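Local coordinates for protein predicted acetyltransferase (PDB 3MGD) that binds acetyl-CoA and, as a member of the GNAT family, probably transfers its acetyl group to an acceptor that is not known, at residues A[20-25]-A[87-92]; A[66-71]-A[107-112]; A[4-9]-A[52-57]. All coordinates share one frame; numbering follows the deposited sequence. Where two conformers were deposited one is given.

Interaction 1: residues A[20-25]-A[87-92]. With ACO (acetyl coenzyme *a), chain C.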
loop_
_atom_site.group_PDB
_atom_site.type_symbol
_atom_site.label_atom_id
_atom_site.label_comp_id
_atom_site.label_asym_id
_atom_site.label_seq_id
_atom_site.Cartn_x
_atom_site.Cartn_y
_atom_site.Cartn_z
ATOM N N LYS A 20 -19.738 -3.363 2.648
ATOM C CA LYS A 20 -20.598 -2.636 1.711
ATOM C C LYS A 20 -21.358 -1.510 2.413
ATOM O O LYS A 20 -21.463 -0.392 1.898
ATOM C CB LYS A 20 -21.581 -3.584 1.008
ATOM C CG LYS A 20 -20.934 -4.587 0.060
ATOM C CD LYS A 20 -21.964 -5.365 -0.768
ATOM C CE LYS A 20 -22.808 -6.271 0.085
ATOM N NZ LYS A 20 -23.664 -7.209 -0.738
ATOM N N ARG A 21 -21.881 -1.820 3.592
ATOM C CA ARG A 21 -22.636 -0.856 4.373
ATOM C C ARG A 21 -21.776 0.364 4.699
ATOM O O ARG A 21 -22.229 1.503 4.607
ATOM C CB ARG A 21 -23.099 -1.528 5.653
ATOM C CG ARG A 21 -24.177 -0.790 6.392
ATOM C CD ARG A 21 -24.845 -1.754 7.333
ATOM N NE ARG A 21 -25.094 -1.144 8.626
ATOM C CZ ARG A 21 -25.014 -1.800 9.775
ATOM N NH1 ARG A 21 -24.683 -3.089 9.796
ATOM N NH2 ARG A 21 -25.248 -1.156 10.896
ATOM N N GLN A 22 -20.525 0.099 5.071
ATOM C CA GLN A 22 -19.549 1.135 5.389
ATOM C C GLN A 22 -19.270 2.035 4.194
ATOM O O GLN A 22 -19.302 3.252 4.303
ATOM C CB GLN A 22 -18.258 0.460 5.835
ATOM C CG GLN A 22 -17.105 1.415 6.082
ATOM C CD GLN A 22 -15.796 0.680 6.003
ATOM O OE1 GLN A 22 -15.719 -0.497 6.378
ATOM N NE2 GLN A 22 -14.744 1.367 5.536
ATOM N N LEU A 23 -19.015 1.431 3.042
ATOM C CA LEU A 23 -18.672 2.198 1.856
ATOM C C LEU A 23 -19.848 3.059 1.423
ATOM O O LEU A 23 -19.682 4.195 0.996
ATOM C CB LEU A 23 -18.281 1.255 0.722
ATOM C CG LEU A 23 -17.013 0.423 0.934
ATOM C CD1 LEU A 23 -16.872 -0.577 -0.191
ATOM C CD2 LEU A 23 -15.750 1.316 1.035
ATOM N N ILE A 24 -21.052 2.510 1.523
ATOM C CA ILE A 24 -22.222 3.270 1.130
ATOM C C ILE A 24 -22.430 4.444 2.082
ATOM O O ILE A 24 -22.745 5.538 1.648
ATOM C CB ILE A 24 -23.456 2.360 1.046
ATOM C CG1 ILE A 24 -23.305 1.437 -0.167
ATOM C CG2 ILE A 24 -24.735 3.181 0.931
ATOM C CD1 ILE A 24 -24.276 0.246 -0.152
ATOM N N ASP A 25 -22.244 4.200 3.375
ATOM C CA ASP A 25 -22.233 5.258 4.395
ATOM C C ASP A 25 -21.215 6.362 4.048
ATOM O O ASP A 25 -21.457 7.547 4.306
ATOM C CB ASP A 25 -21.887 4.628 5.757
ATOM C CG ASP A 25 -22.643 5.257 6.917
ATOM O OD1 ASP A 25 -22.992 6.456 6.830
ATOM O OD2 ASP A 25 -22.880 4.550 7.926
ATOM N N ILE A 87 -4.588 0.027 7.737
ATOM C CA ILE A 87 -5.839 -0.020 8.483
ATOM C C ILE A 87 -7.031 0.251 7.575
ATOM O O ILE A 87 -6.976 1.112 6.694
ATOM C CB ILE A 87 -5.784 0.935 9.704
ATOM C CG1 ILE A 87 -4.815 0.325 10.746
ATOM C CG2 ILE A 87 -7.187 1.224 10.246
ATOM C CD1 ILE A 87 -4.761 1.048 12.070
ATOM N N THR A 88 -8.109 -0.502 7.787
ATOM C CA THR A 88 -9.214 -0.504 6.840
ATOM C C THR A 88 -10.454 -1.098 7.492
ATOM O O THR A 88 -10.397 -1.555 8.634
ATOM C CB THR A 88 -8.802 -1.326 5.572
ATOM O OG1 THR A 88 -9.743 -1.114 4.515
ATOM C CG2 THR A 88 -8.676 -2.828 5.884
ATOM N N ASN A 89 -11.573 -1.094 6.759
ATOM C CA ASN A 89 -12.788 -1.740 7.210
ATOM C C ASN A 89 -13.229 -1.260 8.578
ATOM O O ASN A 89 -13.703 -2.048 9.385
ATOM C CB ASN A 89 -12.630 -3.265 7.223
ATOM C CG ASN A 89 -12.435 -3.840 5.839
ATOM O OD1 ASN A 89 -12.545 -3.131 4.845
ATOM N ND2 ASN A 89 -12.114 -5.129 5.770
HETATM N N MSE A 90 -13.053 0.024 8.859
HETATM C CA MSE A 90 -13.541 0.539 10.121
HETATM C C MSE A 90 -14.960 1.081 9.990
HETATM O O MSE A 90 -15.271 1.900 9.126
HETATM C CB MSE A 90 -12.589 1.575 10.702
HETATM C CG MSE A 90 -11.225 0.937 11.047
HETATM SE SE MSE A 90 -10.152 2.152 12.081
HETATM C CE MSE A 90 -11.245 2.228 13.700
ATOM N N TYR A 91 -15.819 0.608 10.872
ATOM C CA TYR A 91 -17.221 1.001 10.843
ATOM C C TYR A 91 -17.746 0.889 12.259
ATOM O O TYR A 91 -17.461 -0.081 12.961
ATOM C CB TYR A 91 -18.024 0.109 9.886
ATOM C CG TYR A 91 -19.482 0.533 9.809
ATOM C CD1 TYR A 91 -19.880 1.565 8.973
ATOM C CD2 TYR A 91 -20.441 -0.078 10.595
ATOM C CE1 TYR A 91 -21.227 1.975 8.912
ATOM C CE2 TYR A 91 -21.774 0.322 10.550
ATOM C CZ TYR A 91 -22.163 1.342 9.710
ATOM O OH TYR A 91 -23.503 1.722 9.682
ATOM N N THR A 92 -18.448 1.922 12.703
ATOM C CA THR A 92 -19.183 1.853 13.950
ATOM C C THR A 92 -20.659 2.177 13.654
ATOM O O THR A 92 -20.953 3.140 12.936
ATOM C CB THR A 92 -18.662 2.869 14.994
ATOM O OG1 THR A 92 -17.307 2.566 15.344
ATOM C CG2 THR A 92 -19.550 2.817 16.268
HETATM N N1A ACO C . -13.874 11.895 25.257
HETATM C C2A ACO C . -14.322 12.934 24.436
HETATM N N3A ACO C . -14.684 12.674 23.092
HETATM C C4A ACO C . -14.583 11.319 22.575
HETATM C C5A ACO C . -14.126 10.253 23.416
HETATM C C6A ACO C . -13.769 10.512 24.733
HETATM N N6A ACO C . -13.307 9.430 25.579
HETATM N N7A ACO C . -14.131 9.035 22.652
HETATM C C8A ACO C . -14.581 9.341 21.375
HETATM N N9A ACO C . -14.845 10.769 21.310
HETATM C C1B ACO C . -15.444 11.430 20.163
HETATM C C2B ACO C . -14.218 11.926 19.379
HETATM O O2B ACO C . -13.283 12.787 19.944
HETATM C C3B ACO C . -14.825 12.251 18.033
HETATM O O3B ACO C . -15.389 13.527 17.834
HETATM P P3B ACO C . -14.576 14.752 17.218
HETATM O O7A ACO C . -15.310 16.069 17.648
HETATM O O8A ACO C . -14.557 14.647 15.678
HETATM O O9A ACO C . -13.155 14.763 17.739
HETATM C C4B ACO C . -15.781 11.020 17.855
HETATM O O4B ACO C . -16.318 10.805 19.210
HETATM C C5B ACO C . -15.423 9.779 17.063
HETATM O O5B ACO C . -14.481 8.982 17.738
HETATM P P1A ACO C . -14.779 7.459 18.037
HETATM O O1A ACO C . -15.973 7.273 18.987
HETATM O O2A ACO C . -13.493 6.839 18.574
HETATM O O3A ACO C . -15.101 6.833 16.626
HETATM P P2A ACO C . -16.466 6.103 16.251
HETATM O O4A ACO C . -17.694 7.074 16.251
HETATM O O5A ACO C . -16.676 4.878 17.097
HETATM O O6A ACO C . -16.259 5.532 14.797
HETATM C CBP ACO C . -15.992 5.856 12.404
HETATM C CCP ACO C . -15.682 6.344 13.812
HETATM C CDP ACO C . -15.159 6.618 11.386
HETATM C CEP ACO C . -15.701 4.392 12.360
HETATM C CAP ACO C . -17.507 6.124 12.117
HETATM O OAP ACO C . -17.812 7.478 12.125
HETATM C C9P ACO C . -18.066 5.397 10.918
HETATM O O9P ACO C . -18.360 4.201 10.944
HETATM N N8P ACO C . -18.260 6.188 9.721
HETATM C C7P ACO C . -18.729 5.563 8.485
HETATM C C6P ACO C . -17.738 4.604 7.936
HETATM C C5P ACO C . -16.355 5.214 7.882
HETATM O O5P ACO C . -16.191 6.357 7.452
HETATM N N4P ACO C . -15.274 4.440 8.390
HETATM C C3P ACO C . -13.900 4.815 8.167
HETATM C C2P ACO C . -13.328 4.502 6.808
HETATM S S1P ACO C . -11.593 4.845 6.649
HETATM C C ACO C . -10.654 3.584 7.242
HETATM O O ACO C . -11.195 2.583 7.687
HETATM C CH3 ACO C . -9.189 3.754 7.348
HETATM O O HOH W 1 -16.278 -2.852 7.465
HETATM O O HOH W 2 -12.103 0.925 4.014
#

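Interaction 2: residues A[66-71]-A[107-112]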
loop_
_atom_site.group_PDB
_atom_site.type_symbol
_atom_site.label_atom_id
_atom_site.label_comp_id
_atom_site.label_asym_id
_atom_site.label_seq_id
_atom_site.Cartn_x
_atom_site.Cartn_y
_atom_site.Cartn_z
ATOM N N ALA A 66 -13.112 -3.258 12.584
ATOM C CA ALA A 66 -11.868 -2.526 12.325
ATOM C C ALA A 66 -10.840 -3.554 11.888
ATOM O O ALA A 66 -10.688 -4.583 12.544
ATOM C CB ALA A 66 -11.395 -1.831 13.582
ATOM N N ALA A 67 -10.150 -3.308 10.782
ATOM C CA ALA A 67 -9.171 -4.308 10.313
ATOM C C ALA A 67 -7.794 -3.723 10.062
ATOM O O ALA A 67 -7.630 -2.512 9.879
ATOM C CB ALA A 67 -9.664 -5.026 9.058
ATOM N N ILE A 68 -6.799 -4.604 10.046
ATOM C CA ILE A 68 -5.460 -4.204 9.657
ATOM C C ILE A 68 -4.965 -5.270 8.701
ATOM O O ILE A 68 -5.130 -6.467 8.966
ATOM C CB ILE A 68 -4.518 -4.016 10.881
ATOM C CG1 ILE A 68 -3.155 -3.467 10.449
ATOM C CG2 ILE A 68 -4.394 -5.315 11.712
ATOM C CD1 ILE A 68 -2.355 -2.858 11.585
ATOM N N ALA A 69 -4.434 -4.822 7.566
ATOM C CA ALA A 69 -3.819 -5.694 6.561
ATOM C C ALA A 69 -2.316 -5.480 6.585
ATOM O O ALA A 69 -1.846 -4.352 6.748
ATOM C CB ALA A 69 -4.354 -5.358 5.169
ATOM N N PHE A 70 -1.553 -6.558 6.418
ATOM C CA PHE A 70 -0.099 -6.446 6.442
ATOM C C PHE A 70 0.431 -6.485 5.027
ATOM O O PHE A 70 0.225 -7.456 4.303
ATOM C CB PHE A 70 0.503 -7.542 7.313
ATOM C CG PHE A 70 -0.134 -7.621 8.652
ATOM C CD1 PHE A 70 0.045 -6.602 9.568
ATOM C CD2 PHE A 70 -0.964 -8.676 8.976
ATOM C CE1 PHE A 70 -0.577 -6.658 10.808
ATOM C CE2 PHE A 70 -1.583 -8.735 10.200
ATOM C CZ PHE A 70 -1.388 -7.726 11.115
ATOM N N ILE A 71 1.082 -5.395 4.632
ATOM C CA ILE A 71 1.471 -5.196 3.256
ATOM C C ILE A 71 2.983 -4.992 3.185
ATOM O O ILE A 71 3.573 -4.422 4.106
ATOM C CB ILE A 71 0.755 -3.965 2.672
ATOM C CG1 ILE A 71 -0.765 -4.141 2.748
ATOM C CG2 ILE A 71 1.197 -3.720 1.237
ATOM C CD1 ILE A 71 -1.283 -5.259 1.922
ATOM N N ASP A 107 -6.361 1.022 19.011
ATOM C CA ASP A 107 -5.404 0.461 19.975
ATOM C C ASP A 107 -5.182 -1.025 19.707
ATOM O O ASP A 107 -4.045 -1.506 19.749
ATOM C CB ASP A 107 -5.853 0.643 21.433
ATOM C CG ASP A 107 -5.859 2.101 21.882
ATOM O OD1 ASP A 107 -5.084 2.919 21.342
ATOM O OD2 ASP A 107 -6.633 2.425 22.806
ATOM N N ARG A 108 -6.267 -1.759 19.450
ATOM C CA ARG A 108 -6.150 -3.191 19.196
ATOM C C ARG A 108 -5.389 -3.465 17.903
ATOM O O ARG A 108 -4.630 -4.427 17.823
ATOM C CB ARG A 108 -7.523 -3.867 19.134
ATOM C CG ARG A 108 -8.311 -3.789 20.425
ATOM C CD ARG A 108 -9.604 -4.585 20.298
ATOM N NE ARG A 108 -10.407 -4.547 21.525
ATOM C CZ ARG A 108 -10.272 -5.398 22.544
ATOM N NH1 ARG A 108 -9.361 -6.370 22.511
ATOM N NH2 ARG A 108 -11.052 -5.277 23.609
ATOM N N LEU A 109 -5.593 -2.622 16.892
ATOM C CA LEU A 109 -4.906 -2.818 15.615
ATOM C C LEU A 109 -3.417 -2.518 15.725
ATOM O O LEU A 109 -2.596 -3.221 15.155
ATOM C CB LEU A 109 -5.549 -1.985 14.506
ATOM C CG LEU A 109 -7.004 -2.363 14.194
ATOM C CD1 LEU A 109 -7.569 -1.417 13.147
ATOM C CD2 LEU A 109 -7.132 -3.803 13.740
ATOM N N VAL A 110 -3.079 -1.469 16.463
ATOM C CA VAL A 110 -1.688 -1.160 16.736
ATOM C C VAL A 110 -1.027 -2.352 17.417
ATOM O O VAL A 110 0.121 -2.694 17.126
ATOM C CB VAL A 110 -1.570 0.111 17.607
ATOM C CG1 VAL A 110 -0.221 0.174 18.312
ATOM C CG2 VAL A 110 -1.813 1.351 16.739
ATOM N N ASN A 111 -1.753 -3.003 18.313
ATOM C CA ASN A 111 -1.194 -4.187 18.961
ATOM C C ASN A 111 -0.926 -5.338 17.980
ATOM O O ASN A 111 0.090 -6.028 18.096
ATOM C CB ASN A 111 -2.069 -4.642 20.130
ATOM C CG ASN A 111 -1.570 -5.926 20.755
ATOM O OD1 ASN A 111 -0.500 -5.956 21.360
ATOM N ND2 ASN A 111 -2.340 -7.001 20.601
ATOM N N GLU A 112 -1.824 -5.545 17.011
ATOM C CA GLU A 112 -1.596 -6.578 15.991
ATOM C C GLU A 112 -0.295 -6.299 15.251
ATOM O O GLU A 112 0.462 -7.215 14.916
ATOM C CB GLU A 112 -2.751 -6.647 14.986
ATOM C CG GLU A 112 -4.097 -7.029 15.595
ATOM C CD GLU A 112 -4.124 -8.427 16.181
ATOM O OE1 GLU A 112 -3.353 -9.298 15.720
ATOM O OE2 GLU A 112 -4.932 -8.656 17.115
#

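Interaction 3: residues A[4-9]-A[52-57]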
loop_
_atom_site.group_PDB
_atom_site.type_symbol
_atom_site.label_atom_id
_atom_site.label_comp_id
_atom_site.label_asym_id
_atom_site.label_seq_id
_atom_site.Cartn_x
_atom_site.Cartn_y
_atom_site.Cartn_z
ATOM N N TYR A 4 -15.540 -8.145 22.361
ATOM C CA TYR A 4 -14.615 -7.992 21.236
ATOM C C TYR A 4 -13.962 -9.323 20.884
ATOM O O TYR A 4 -13.501 -10.050 21.773
ATOM C CB TYR A 4 -13.532 -6.980 21.584
ATOM C CG TYR A 4 -14.043 -5.562 21.718
ATOM C CD1 TYR A 4 -14.662 -5.123 22.886
ATOM C CD2 TYR A 4 -13.910 -4.663 20.666
ATOM C CE1 TYR A 4 -15.131 -3.815 23.001
ATOM C CE2 TYR A 4 -14.363 -3.360 20.773
ATOM C CZ TYR A 4 -14.975 -2.941 21.932
ATOM O OH TYR A 4 -15.418 -1.636 22.010
ATOM N N ARG A 5 -13.916 -9.635 19.593
ATOM C CA ARG A 5 -13.235 -10.845 19.118
ATOM C C ARG A 5 -12.689 -10.632 17.711
ATOM O O ARG A 5 -13.125 -9.723 16.999
ATOM C CB ARG A 5 -14.182 -12.046 19.126
ATOM C CG ARG A 5 -15.355 -11.928 18.175
ATOM C CD ARG A 5 -16.271 -13.144 18.256
ATOM N NE ARG A 5 -17.392 -13.028 17.335
ATOM C CZ ARG A 5 -17.397 -13.517 16.100
ATOM N NH1 ARG A 5 -16.337 -14.162 15.639
ATOM N NH2 ARG A 5 -18.454 -13.355 15.324
ATOM N N LYS A 6 -11.734 -11.474 17.315
ATOM C CA LYS A 6 -11.205 -11.446 15.954
ATOM C C LYS A 6 -12.082 -12.314 15.063
ATOM O O LYS A 6 -12.515 -13.394 15.469
ATOM C CB LYS A 6 -9.738 -11.914 15.933
ATOM C CG LYS A 6 -8.757 -10.873 16.454
ATOM C CD LYS A 6 -7.393 -11.454 16.817
ATOM C CE LYS A 6 -7.517 -12.416 18.002
ATOM N NZ LYS A 6 -6.193 -12.764 18.587
ATOM N N ALA A 7 -12.388 -11.817 13.870
ATOM C CA ALA A 7 -13.243 -12.537 12.929
ATOM C C ALA A 7 -12.609 -13.846 12.445
ATOM O O ALA A 7 -11.398 -13.906 12.240
ATOM C CB ALA A 7 -13.568 -11.642 11.735
ATOM N N ASP A 8 -13.447 -14.871 12.253
ATOM C CA ASP A 8 -13.038 -16.177 11.725
ATOM C C ASP A 8 -13.623 -16.362 10.331
ATOM O O ASP A 8 -14.447 -15.564 9.889
ATOM C CB ASP A 8 -13.606 -17.324 12.580
ATOM C CG ASP A 8 -13.286 -17.189 14.052
ATOM O OD1 ASP A 8 -12.098 -17.018 14.394
ATOM O OD2 ASP A 8 -14.230 -17.276 14.868
HETATM N N MSE A 9 -13.239 -17.453 9.668
HETATM C CA MSE A 9 -13.777 -17.770 8.351
HETATM C C MSE A 9 -15.299 -17.734 8.357
HETATM O O MSE A 9 -15.912 -17.260 7.407
HETATM C CB MSE A 9 -13.295 -19.142 7.871
HETATM C CG MSE A 9 -11.776 -19.296 7.830
HETATM SE SE MSE A 9 -10.820 -18.071 6.612
HETATM C CE MSE A 9 -11.378 -18.824 4.897
ATOM N N VAL A 52 -6.306 -9.015 9.740
ATOM C CA VAL A 52 -6.948 -9.265 11.031
ATOM C C VAL A 52 -8.095 -8.271 11.193
ATOM O O VAL A 52 -7.887 -7.066 11.135
ATOM C CB VAL A 52 -5.967 -9.095 12.218
ATOM C CG1 VAL A 52 -6.703 -9.194 13.557
ATOM C CG2 VAL A 52 -4.834 -10.137 12.144
ATOM N N GLU A 53 -9.307 -8.773 11.380
ATOM C CA GLU A 53 -10.458 -7.882 11.503
ATOM C C GLU A 53 -11.119 -8.110 12.845
ATOM O O GLU A 53 -11.631 -9.193 13.121
ATOM C CB GLU A 53 -11.443 -8.063 10.340
ATOM C CG GLU A 53 -12.747 -7.236 10.485
ATOM C CD GLU A 53 -13.302 -6.726 9.154
ATOM O OE1 GLU A 53 -14.477 -6.288 9.134
ATOM O OE2 GLU A 53 -12.582 -6.766 8.127
ATOM N N TRP A 54 -11.062 -7.088 13.693
ATOM C CA TRP A 54 -11.668 -7.154 15.006
ATOM C C TRP A 54 -13.135 -6.754 14.891
ATOM O O TRP A 54 -13.502 -5.899 14.073
ATOM C CB TRP A 54 -10.948 -6.220 15.979
ATOM C CG TRP A 54 -9.734 -6.825 16.618
ATOM C CD1 TRP A 54 -8.442 -6.771 16.165
ATOM C CD2 TRP A 54 -9.706 -7.575 17.836
ATOM N NE1 TRP A 54 -7.608 -7.446 17.040
ATOM C CE2 TRP A 54 -8.367 -7.941 18.075
ATOM C CE3 TRP A 54 -10.689 -7.960 18.758
ATOM C CZ2 TRP A 54 -7.989 -8.695 19.185
ATOM C CZ3 TRP A 54 -10.313 -8.704 19.859
ATOM C CH2 TRP A 54 -8.976 -9.067 20.066
ATOM N N ILE A 55 -13.977 -7.388 15.698
ATOM C CA ILE A 55 -15.385 -7.009 15.738
ATOM C C ILE A 55 -15.849 -6.757 17.170
ATOM O O ILE A 55 -15.369 -7.379 18.112
ATOM C CB ILE A 55 -16.303 -8.072 15.066
ATOM C CG1 ILE A 55 -16.453 -9.303 15.945
ATOM C CG2 ILE A 55 -15.782 -8.477 13.696
ATOM C CD1 ILE A 55 -17.324 -10.362 15.316
ATOM N N ALA A 56 -16.768 -5.816 17.322
ATOM C CA ALA A 56 -17.390 -5.541 18.610
ATOM C C ALA A 56 -18.823 -5.995 18.454
ATOM O O ALA A 56 -19.492 -5.606 17.490
ATOM C CB ALA A 56 -17.339 -4.063 18.922
ATOM N N GLU A 57 -19.277 -6.845 19.368
ATOM C CA GLU A 57 -20.607 -7.439 19.278
ATOM C C GLU A 57 -21.404 -7.161 20.543
ATOM O O GLU A 57 -20.847 -7.081 21.641
ATOM C CB GLU A 57 -20.515 -8.956 19.142
ATOM C CG GLU A 57 -20.046 -9.482 17.821
ATOM C CD GLU A 57 -20.016 -10.994 17.820
ATOM O OE1 GLU A 57 -19.645 -11.576 18.864
ATOM O OE2 GLU A 57 -20.373 -11.599 16.782
HETATM O O HOH W 3 -9.378 -11.654 12.055
#

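Interaction 1: residues A[20-25]-A[87-92]
Met90 O takes a hydrogen bond of 2.6 Å from N4P of acetyl-CoA, and Gln22 of the helix comes up to the same oxygen, with its CD 3.4 Å from Met90 O. Gln22 runs extended past the bound cofactor. Its OE1 lies 3.3 Å from Asn89 CA. Water 1 lies within hydrogen-bonding distance of Gln22 OE1 and, more weakly, of Asn89 O. Water 2 links Gln22 NE2 to Thr88 OG1, while Glu26 takes a further hydrogen bond from NE2.

Strand 83-92 is the cofactor-binding strand (beta4) of the GNAT fold, and the end of helix 12-25 crosses it at 78°. Thr92 N donates to O9P of acetyl-CoA at 2.9 Å, with a nearly straight N-H...O angle of 171°. The strand thus pairs with the pantetheine arm much as with another strand. Met90 N makes only a weak bond to the acetyl oxygen. Asn89 has a left-handed backbone that interrupts the extended course, consistent with the beta bulge of this strand in GNAT enzymes. Asn89 ND2 donates to Glu53 of strand 51-58, two strands away in the sheet.

Tyr91 CG is anti to the backbone N (chi1 -178°), which sets it on the side of the helix. Tyr91 CD1 is 3.6 Å from Gln22 CA. Asp25 OD2 lies at the ring edge, near the ring plane, 3.2 Å from Tyr91 CE1. Its strong partner is Arg97, through a salt bridge; Tyr91 OH adds a weak hydrogen bond of 3.4 Å to Asp25 OD2. The Arg21 side chain crosses that of Tyr91 at about a right angle. In the conformer given, one of two and so less certain, Tyr91 CE2 sits over the guanidinium face toward its rim. Arg21 NH2 forms a salt bridge with Glu93.

Interaction 2: residues A[66-71]-A[107-112]
Leu109 has the largest share of this contact, which is almost wholly apolar. Its CD2 packs 3.7 Å from Ile68 CG2, and its CD1 lies 3.9 Å from Ala66 CB. The Ile68 and Leu109 side chains lie antiparallel, each passing the other. Leu109 CG is anti to its carbonyl carbon (chi1 -63°). Beyond it, the methyls CD1 and CD2 touch Ala66, Ala67 and Ile68. Ile68 CG2 also touches Glu112 CB at 3.9 Å. Phe70 adds a ring edge, with its CZ 4.2 Å from Glu112 CB.

Methyl groups also meet backbone carbonyls. Leu109 CD1 is 3.4 Å from Ala67 O, and Ile68 CD1 is 3.6 Å from Leu109 O. No hydrogen bond joins the two segments. Glu112 contributes its CB here, while its carboxylate is turned to other partners: OE1 forms a salt bridge with Arg116, and OE2 accepts a hydrogen bond from Trp54.

Helix and strand segments run nearly parallel, their axes 8.5 Å apart at an angle of 21°. Helix 101-115 lies over one face of the sheet, nearly in line with strand 61-72. That strand is flanked by strands 51-58 and 83-92, and Leu109 also touches Ile87 of the latter.

Interaction 3: residues A[4-9]-A[52-57]
Tyr4 and Ala56 form a non-hydrogen-bonded antiparallel pair. The Tyr4 ring lies over Ala56, with CE2 3.6 Å from Ala56 CB. Tyr4 CA also points a C-H at Ile55 O.

Arg5 and Ile55 form the hydrogen-bonded pair. Arg5 N donates to Ile55 O at 3.1 Å, and Ile55 N donates to Arg5 O at 2.8 Å. On the sheet face of Arg5 and Ile55, the arginine grips Glu57 side-on. Its NE bonds OE1 of Glu57, and its NH2 bonds OE2 of Glu57 at 3.0 Å. Both oxygens lie in the guanidinium plane, but the nitrogens approach from above the carboxylate plane. Ile55 CD1 lies over one guanidinium face, toward its rim. NH1 of Arg5 pairs with Asp11 and, at long range, with Asp8.

Lys6 runs alongside Trp54 on the other sheet face. Its CG sits over the centre of the indole in a CH-pi contact, 3.6 Å from the six-membered ring centroid. Arg108 of helix 101-115 makes cation-pi contacts with both Trp54 and Tyr4. Ala7 ends the pairing: its N donates to Glu53 O at 2.8 Å. Water 3 joins Ala7 O to Glu53 N.

The edge strand 3-6 is therefore held by a backbone ladder with different chemistry on its two faces. The charge of Arg5 probably stabilises the ionised carboxylates of Glu57, Asp11 and, from further off, Asp8.

In the fold
All three contacts share the mixed sheet of the acetyltransferase. Its strand order is 3-6, 51-58, 61-72, 83-92, 120-124. Interaction 3 joins the first two strands, interaction 2 sets helix 101-115 on the third, and interaction 1 sets helix 12-25 against the fourth. The centres of interactions 2 and 3 are about 11 Å apart, and that of interaction 1 is about 15 and 14 Å from them. Along the chain, interaction 3 closes before interaction 2 opens, while interaction 1 crosses both. Backbone bonds Thr88-Ala67 and Ala66-Trp54 tie neighbouring strands, and Asn89-Glu53 links interactions 1 and 3. The acetyl-CoA strand belongs to the same sheet as the strands of the other two contacts.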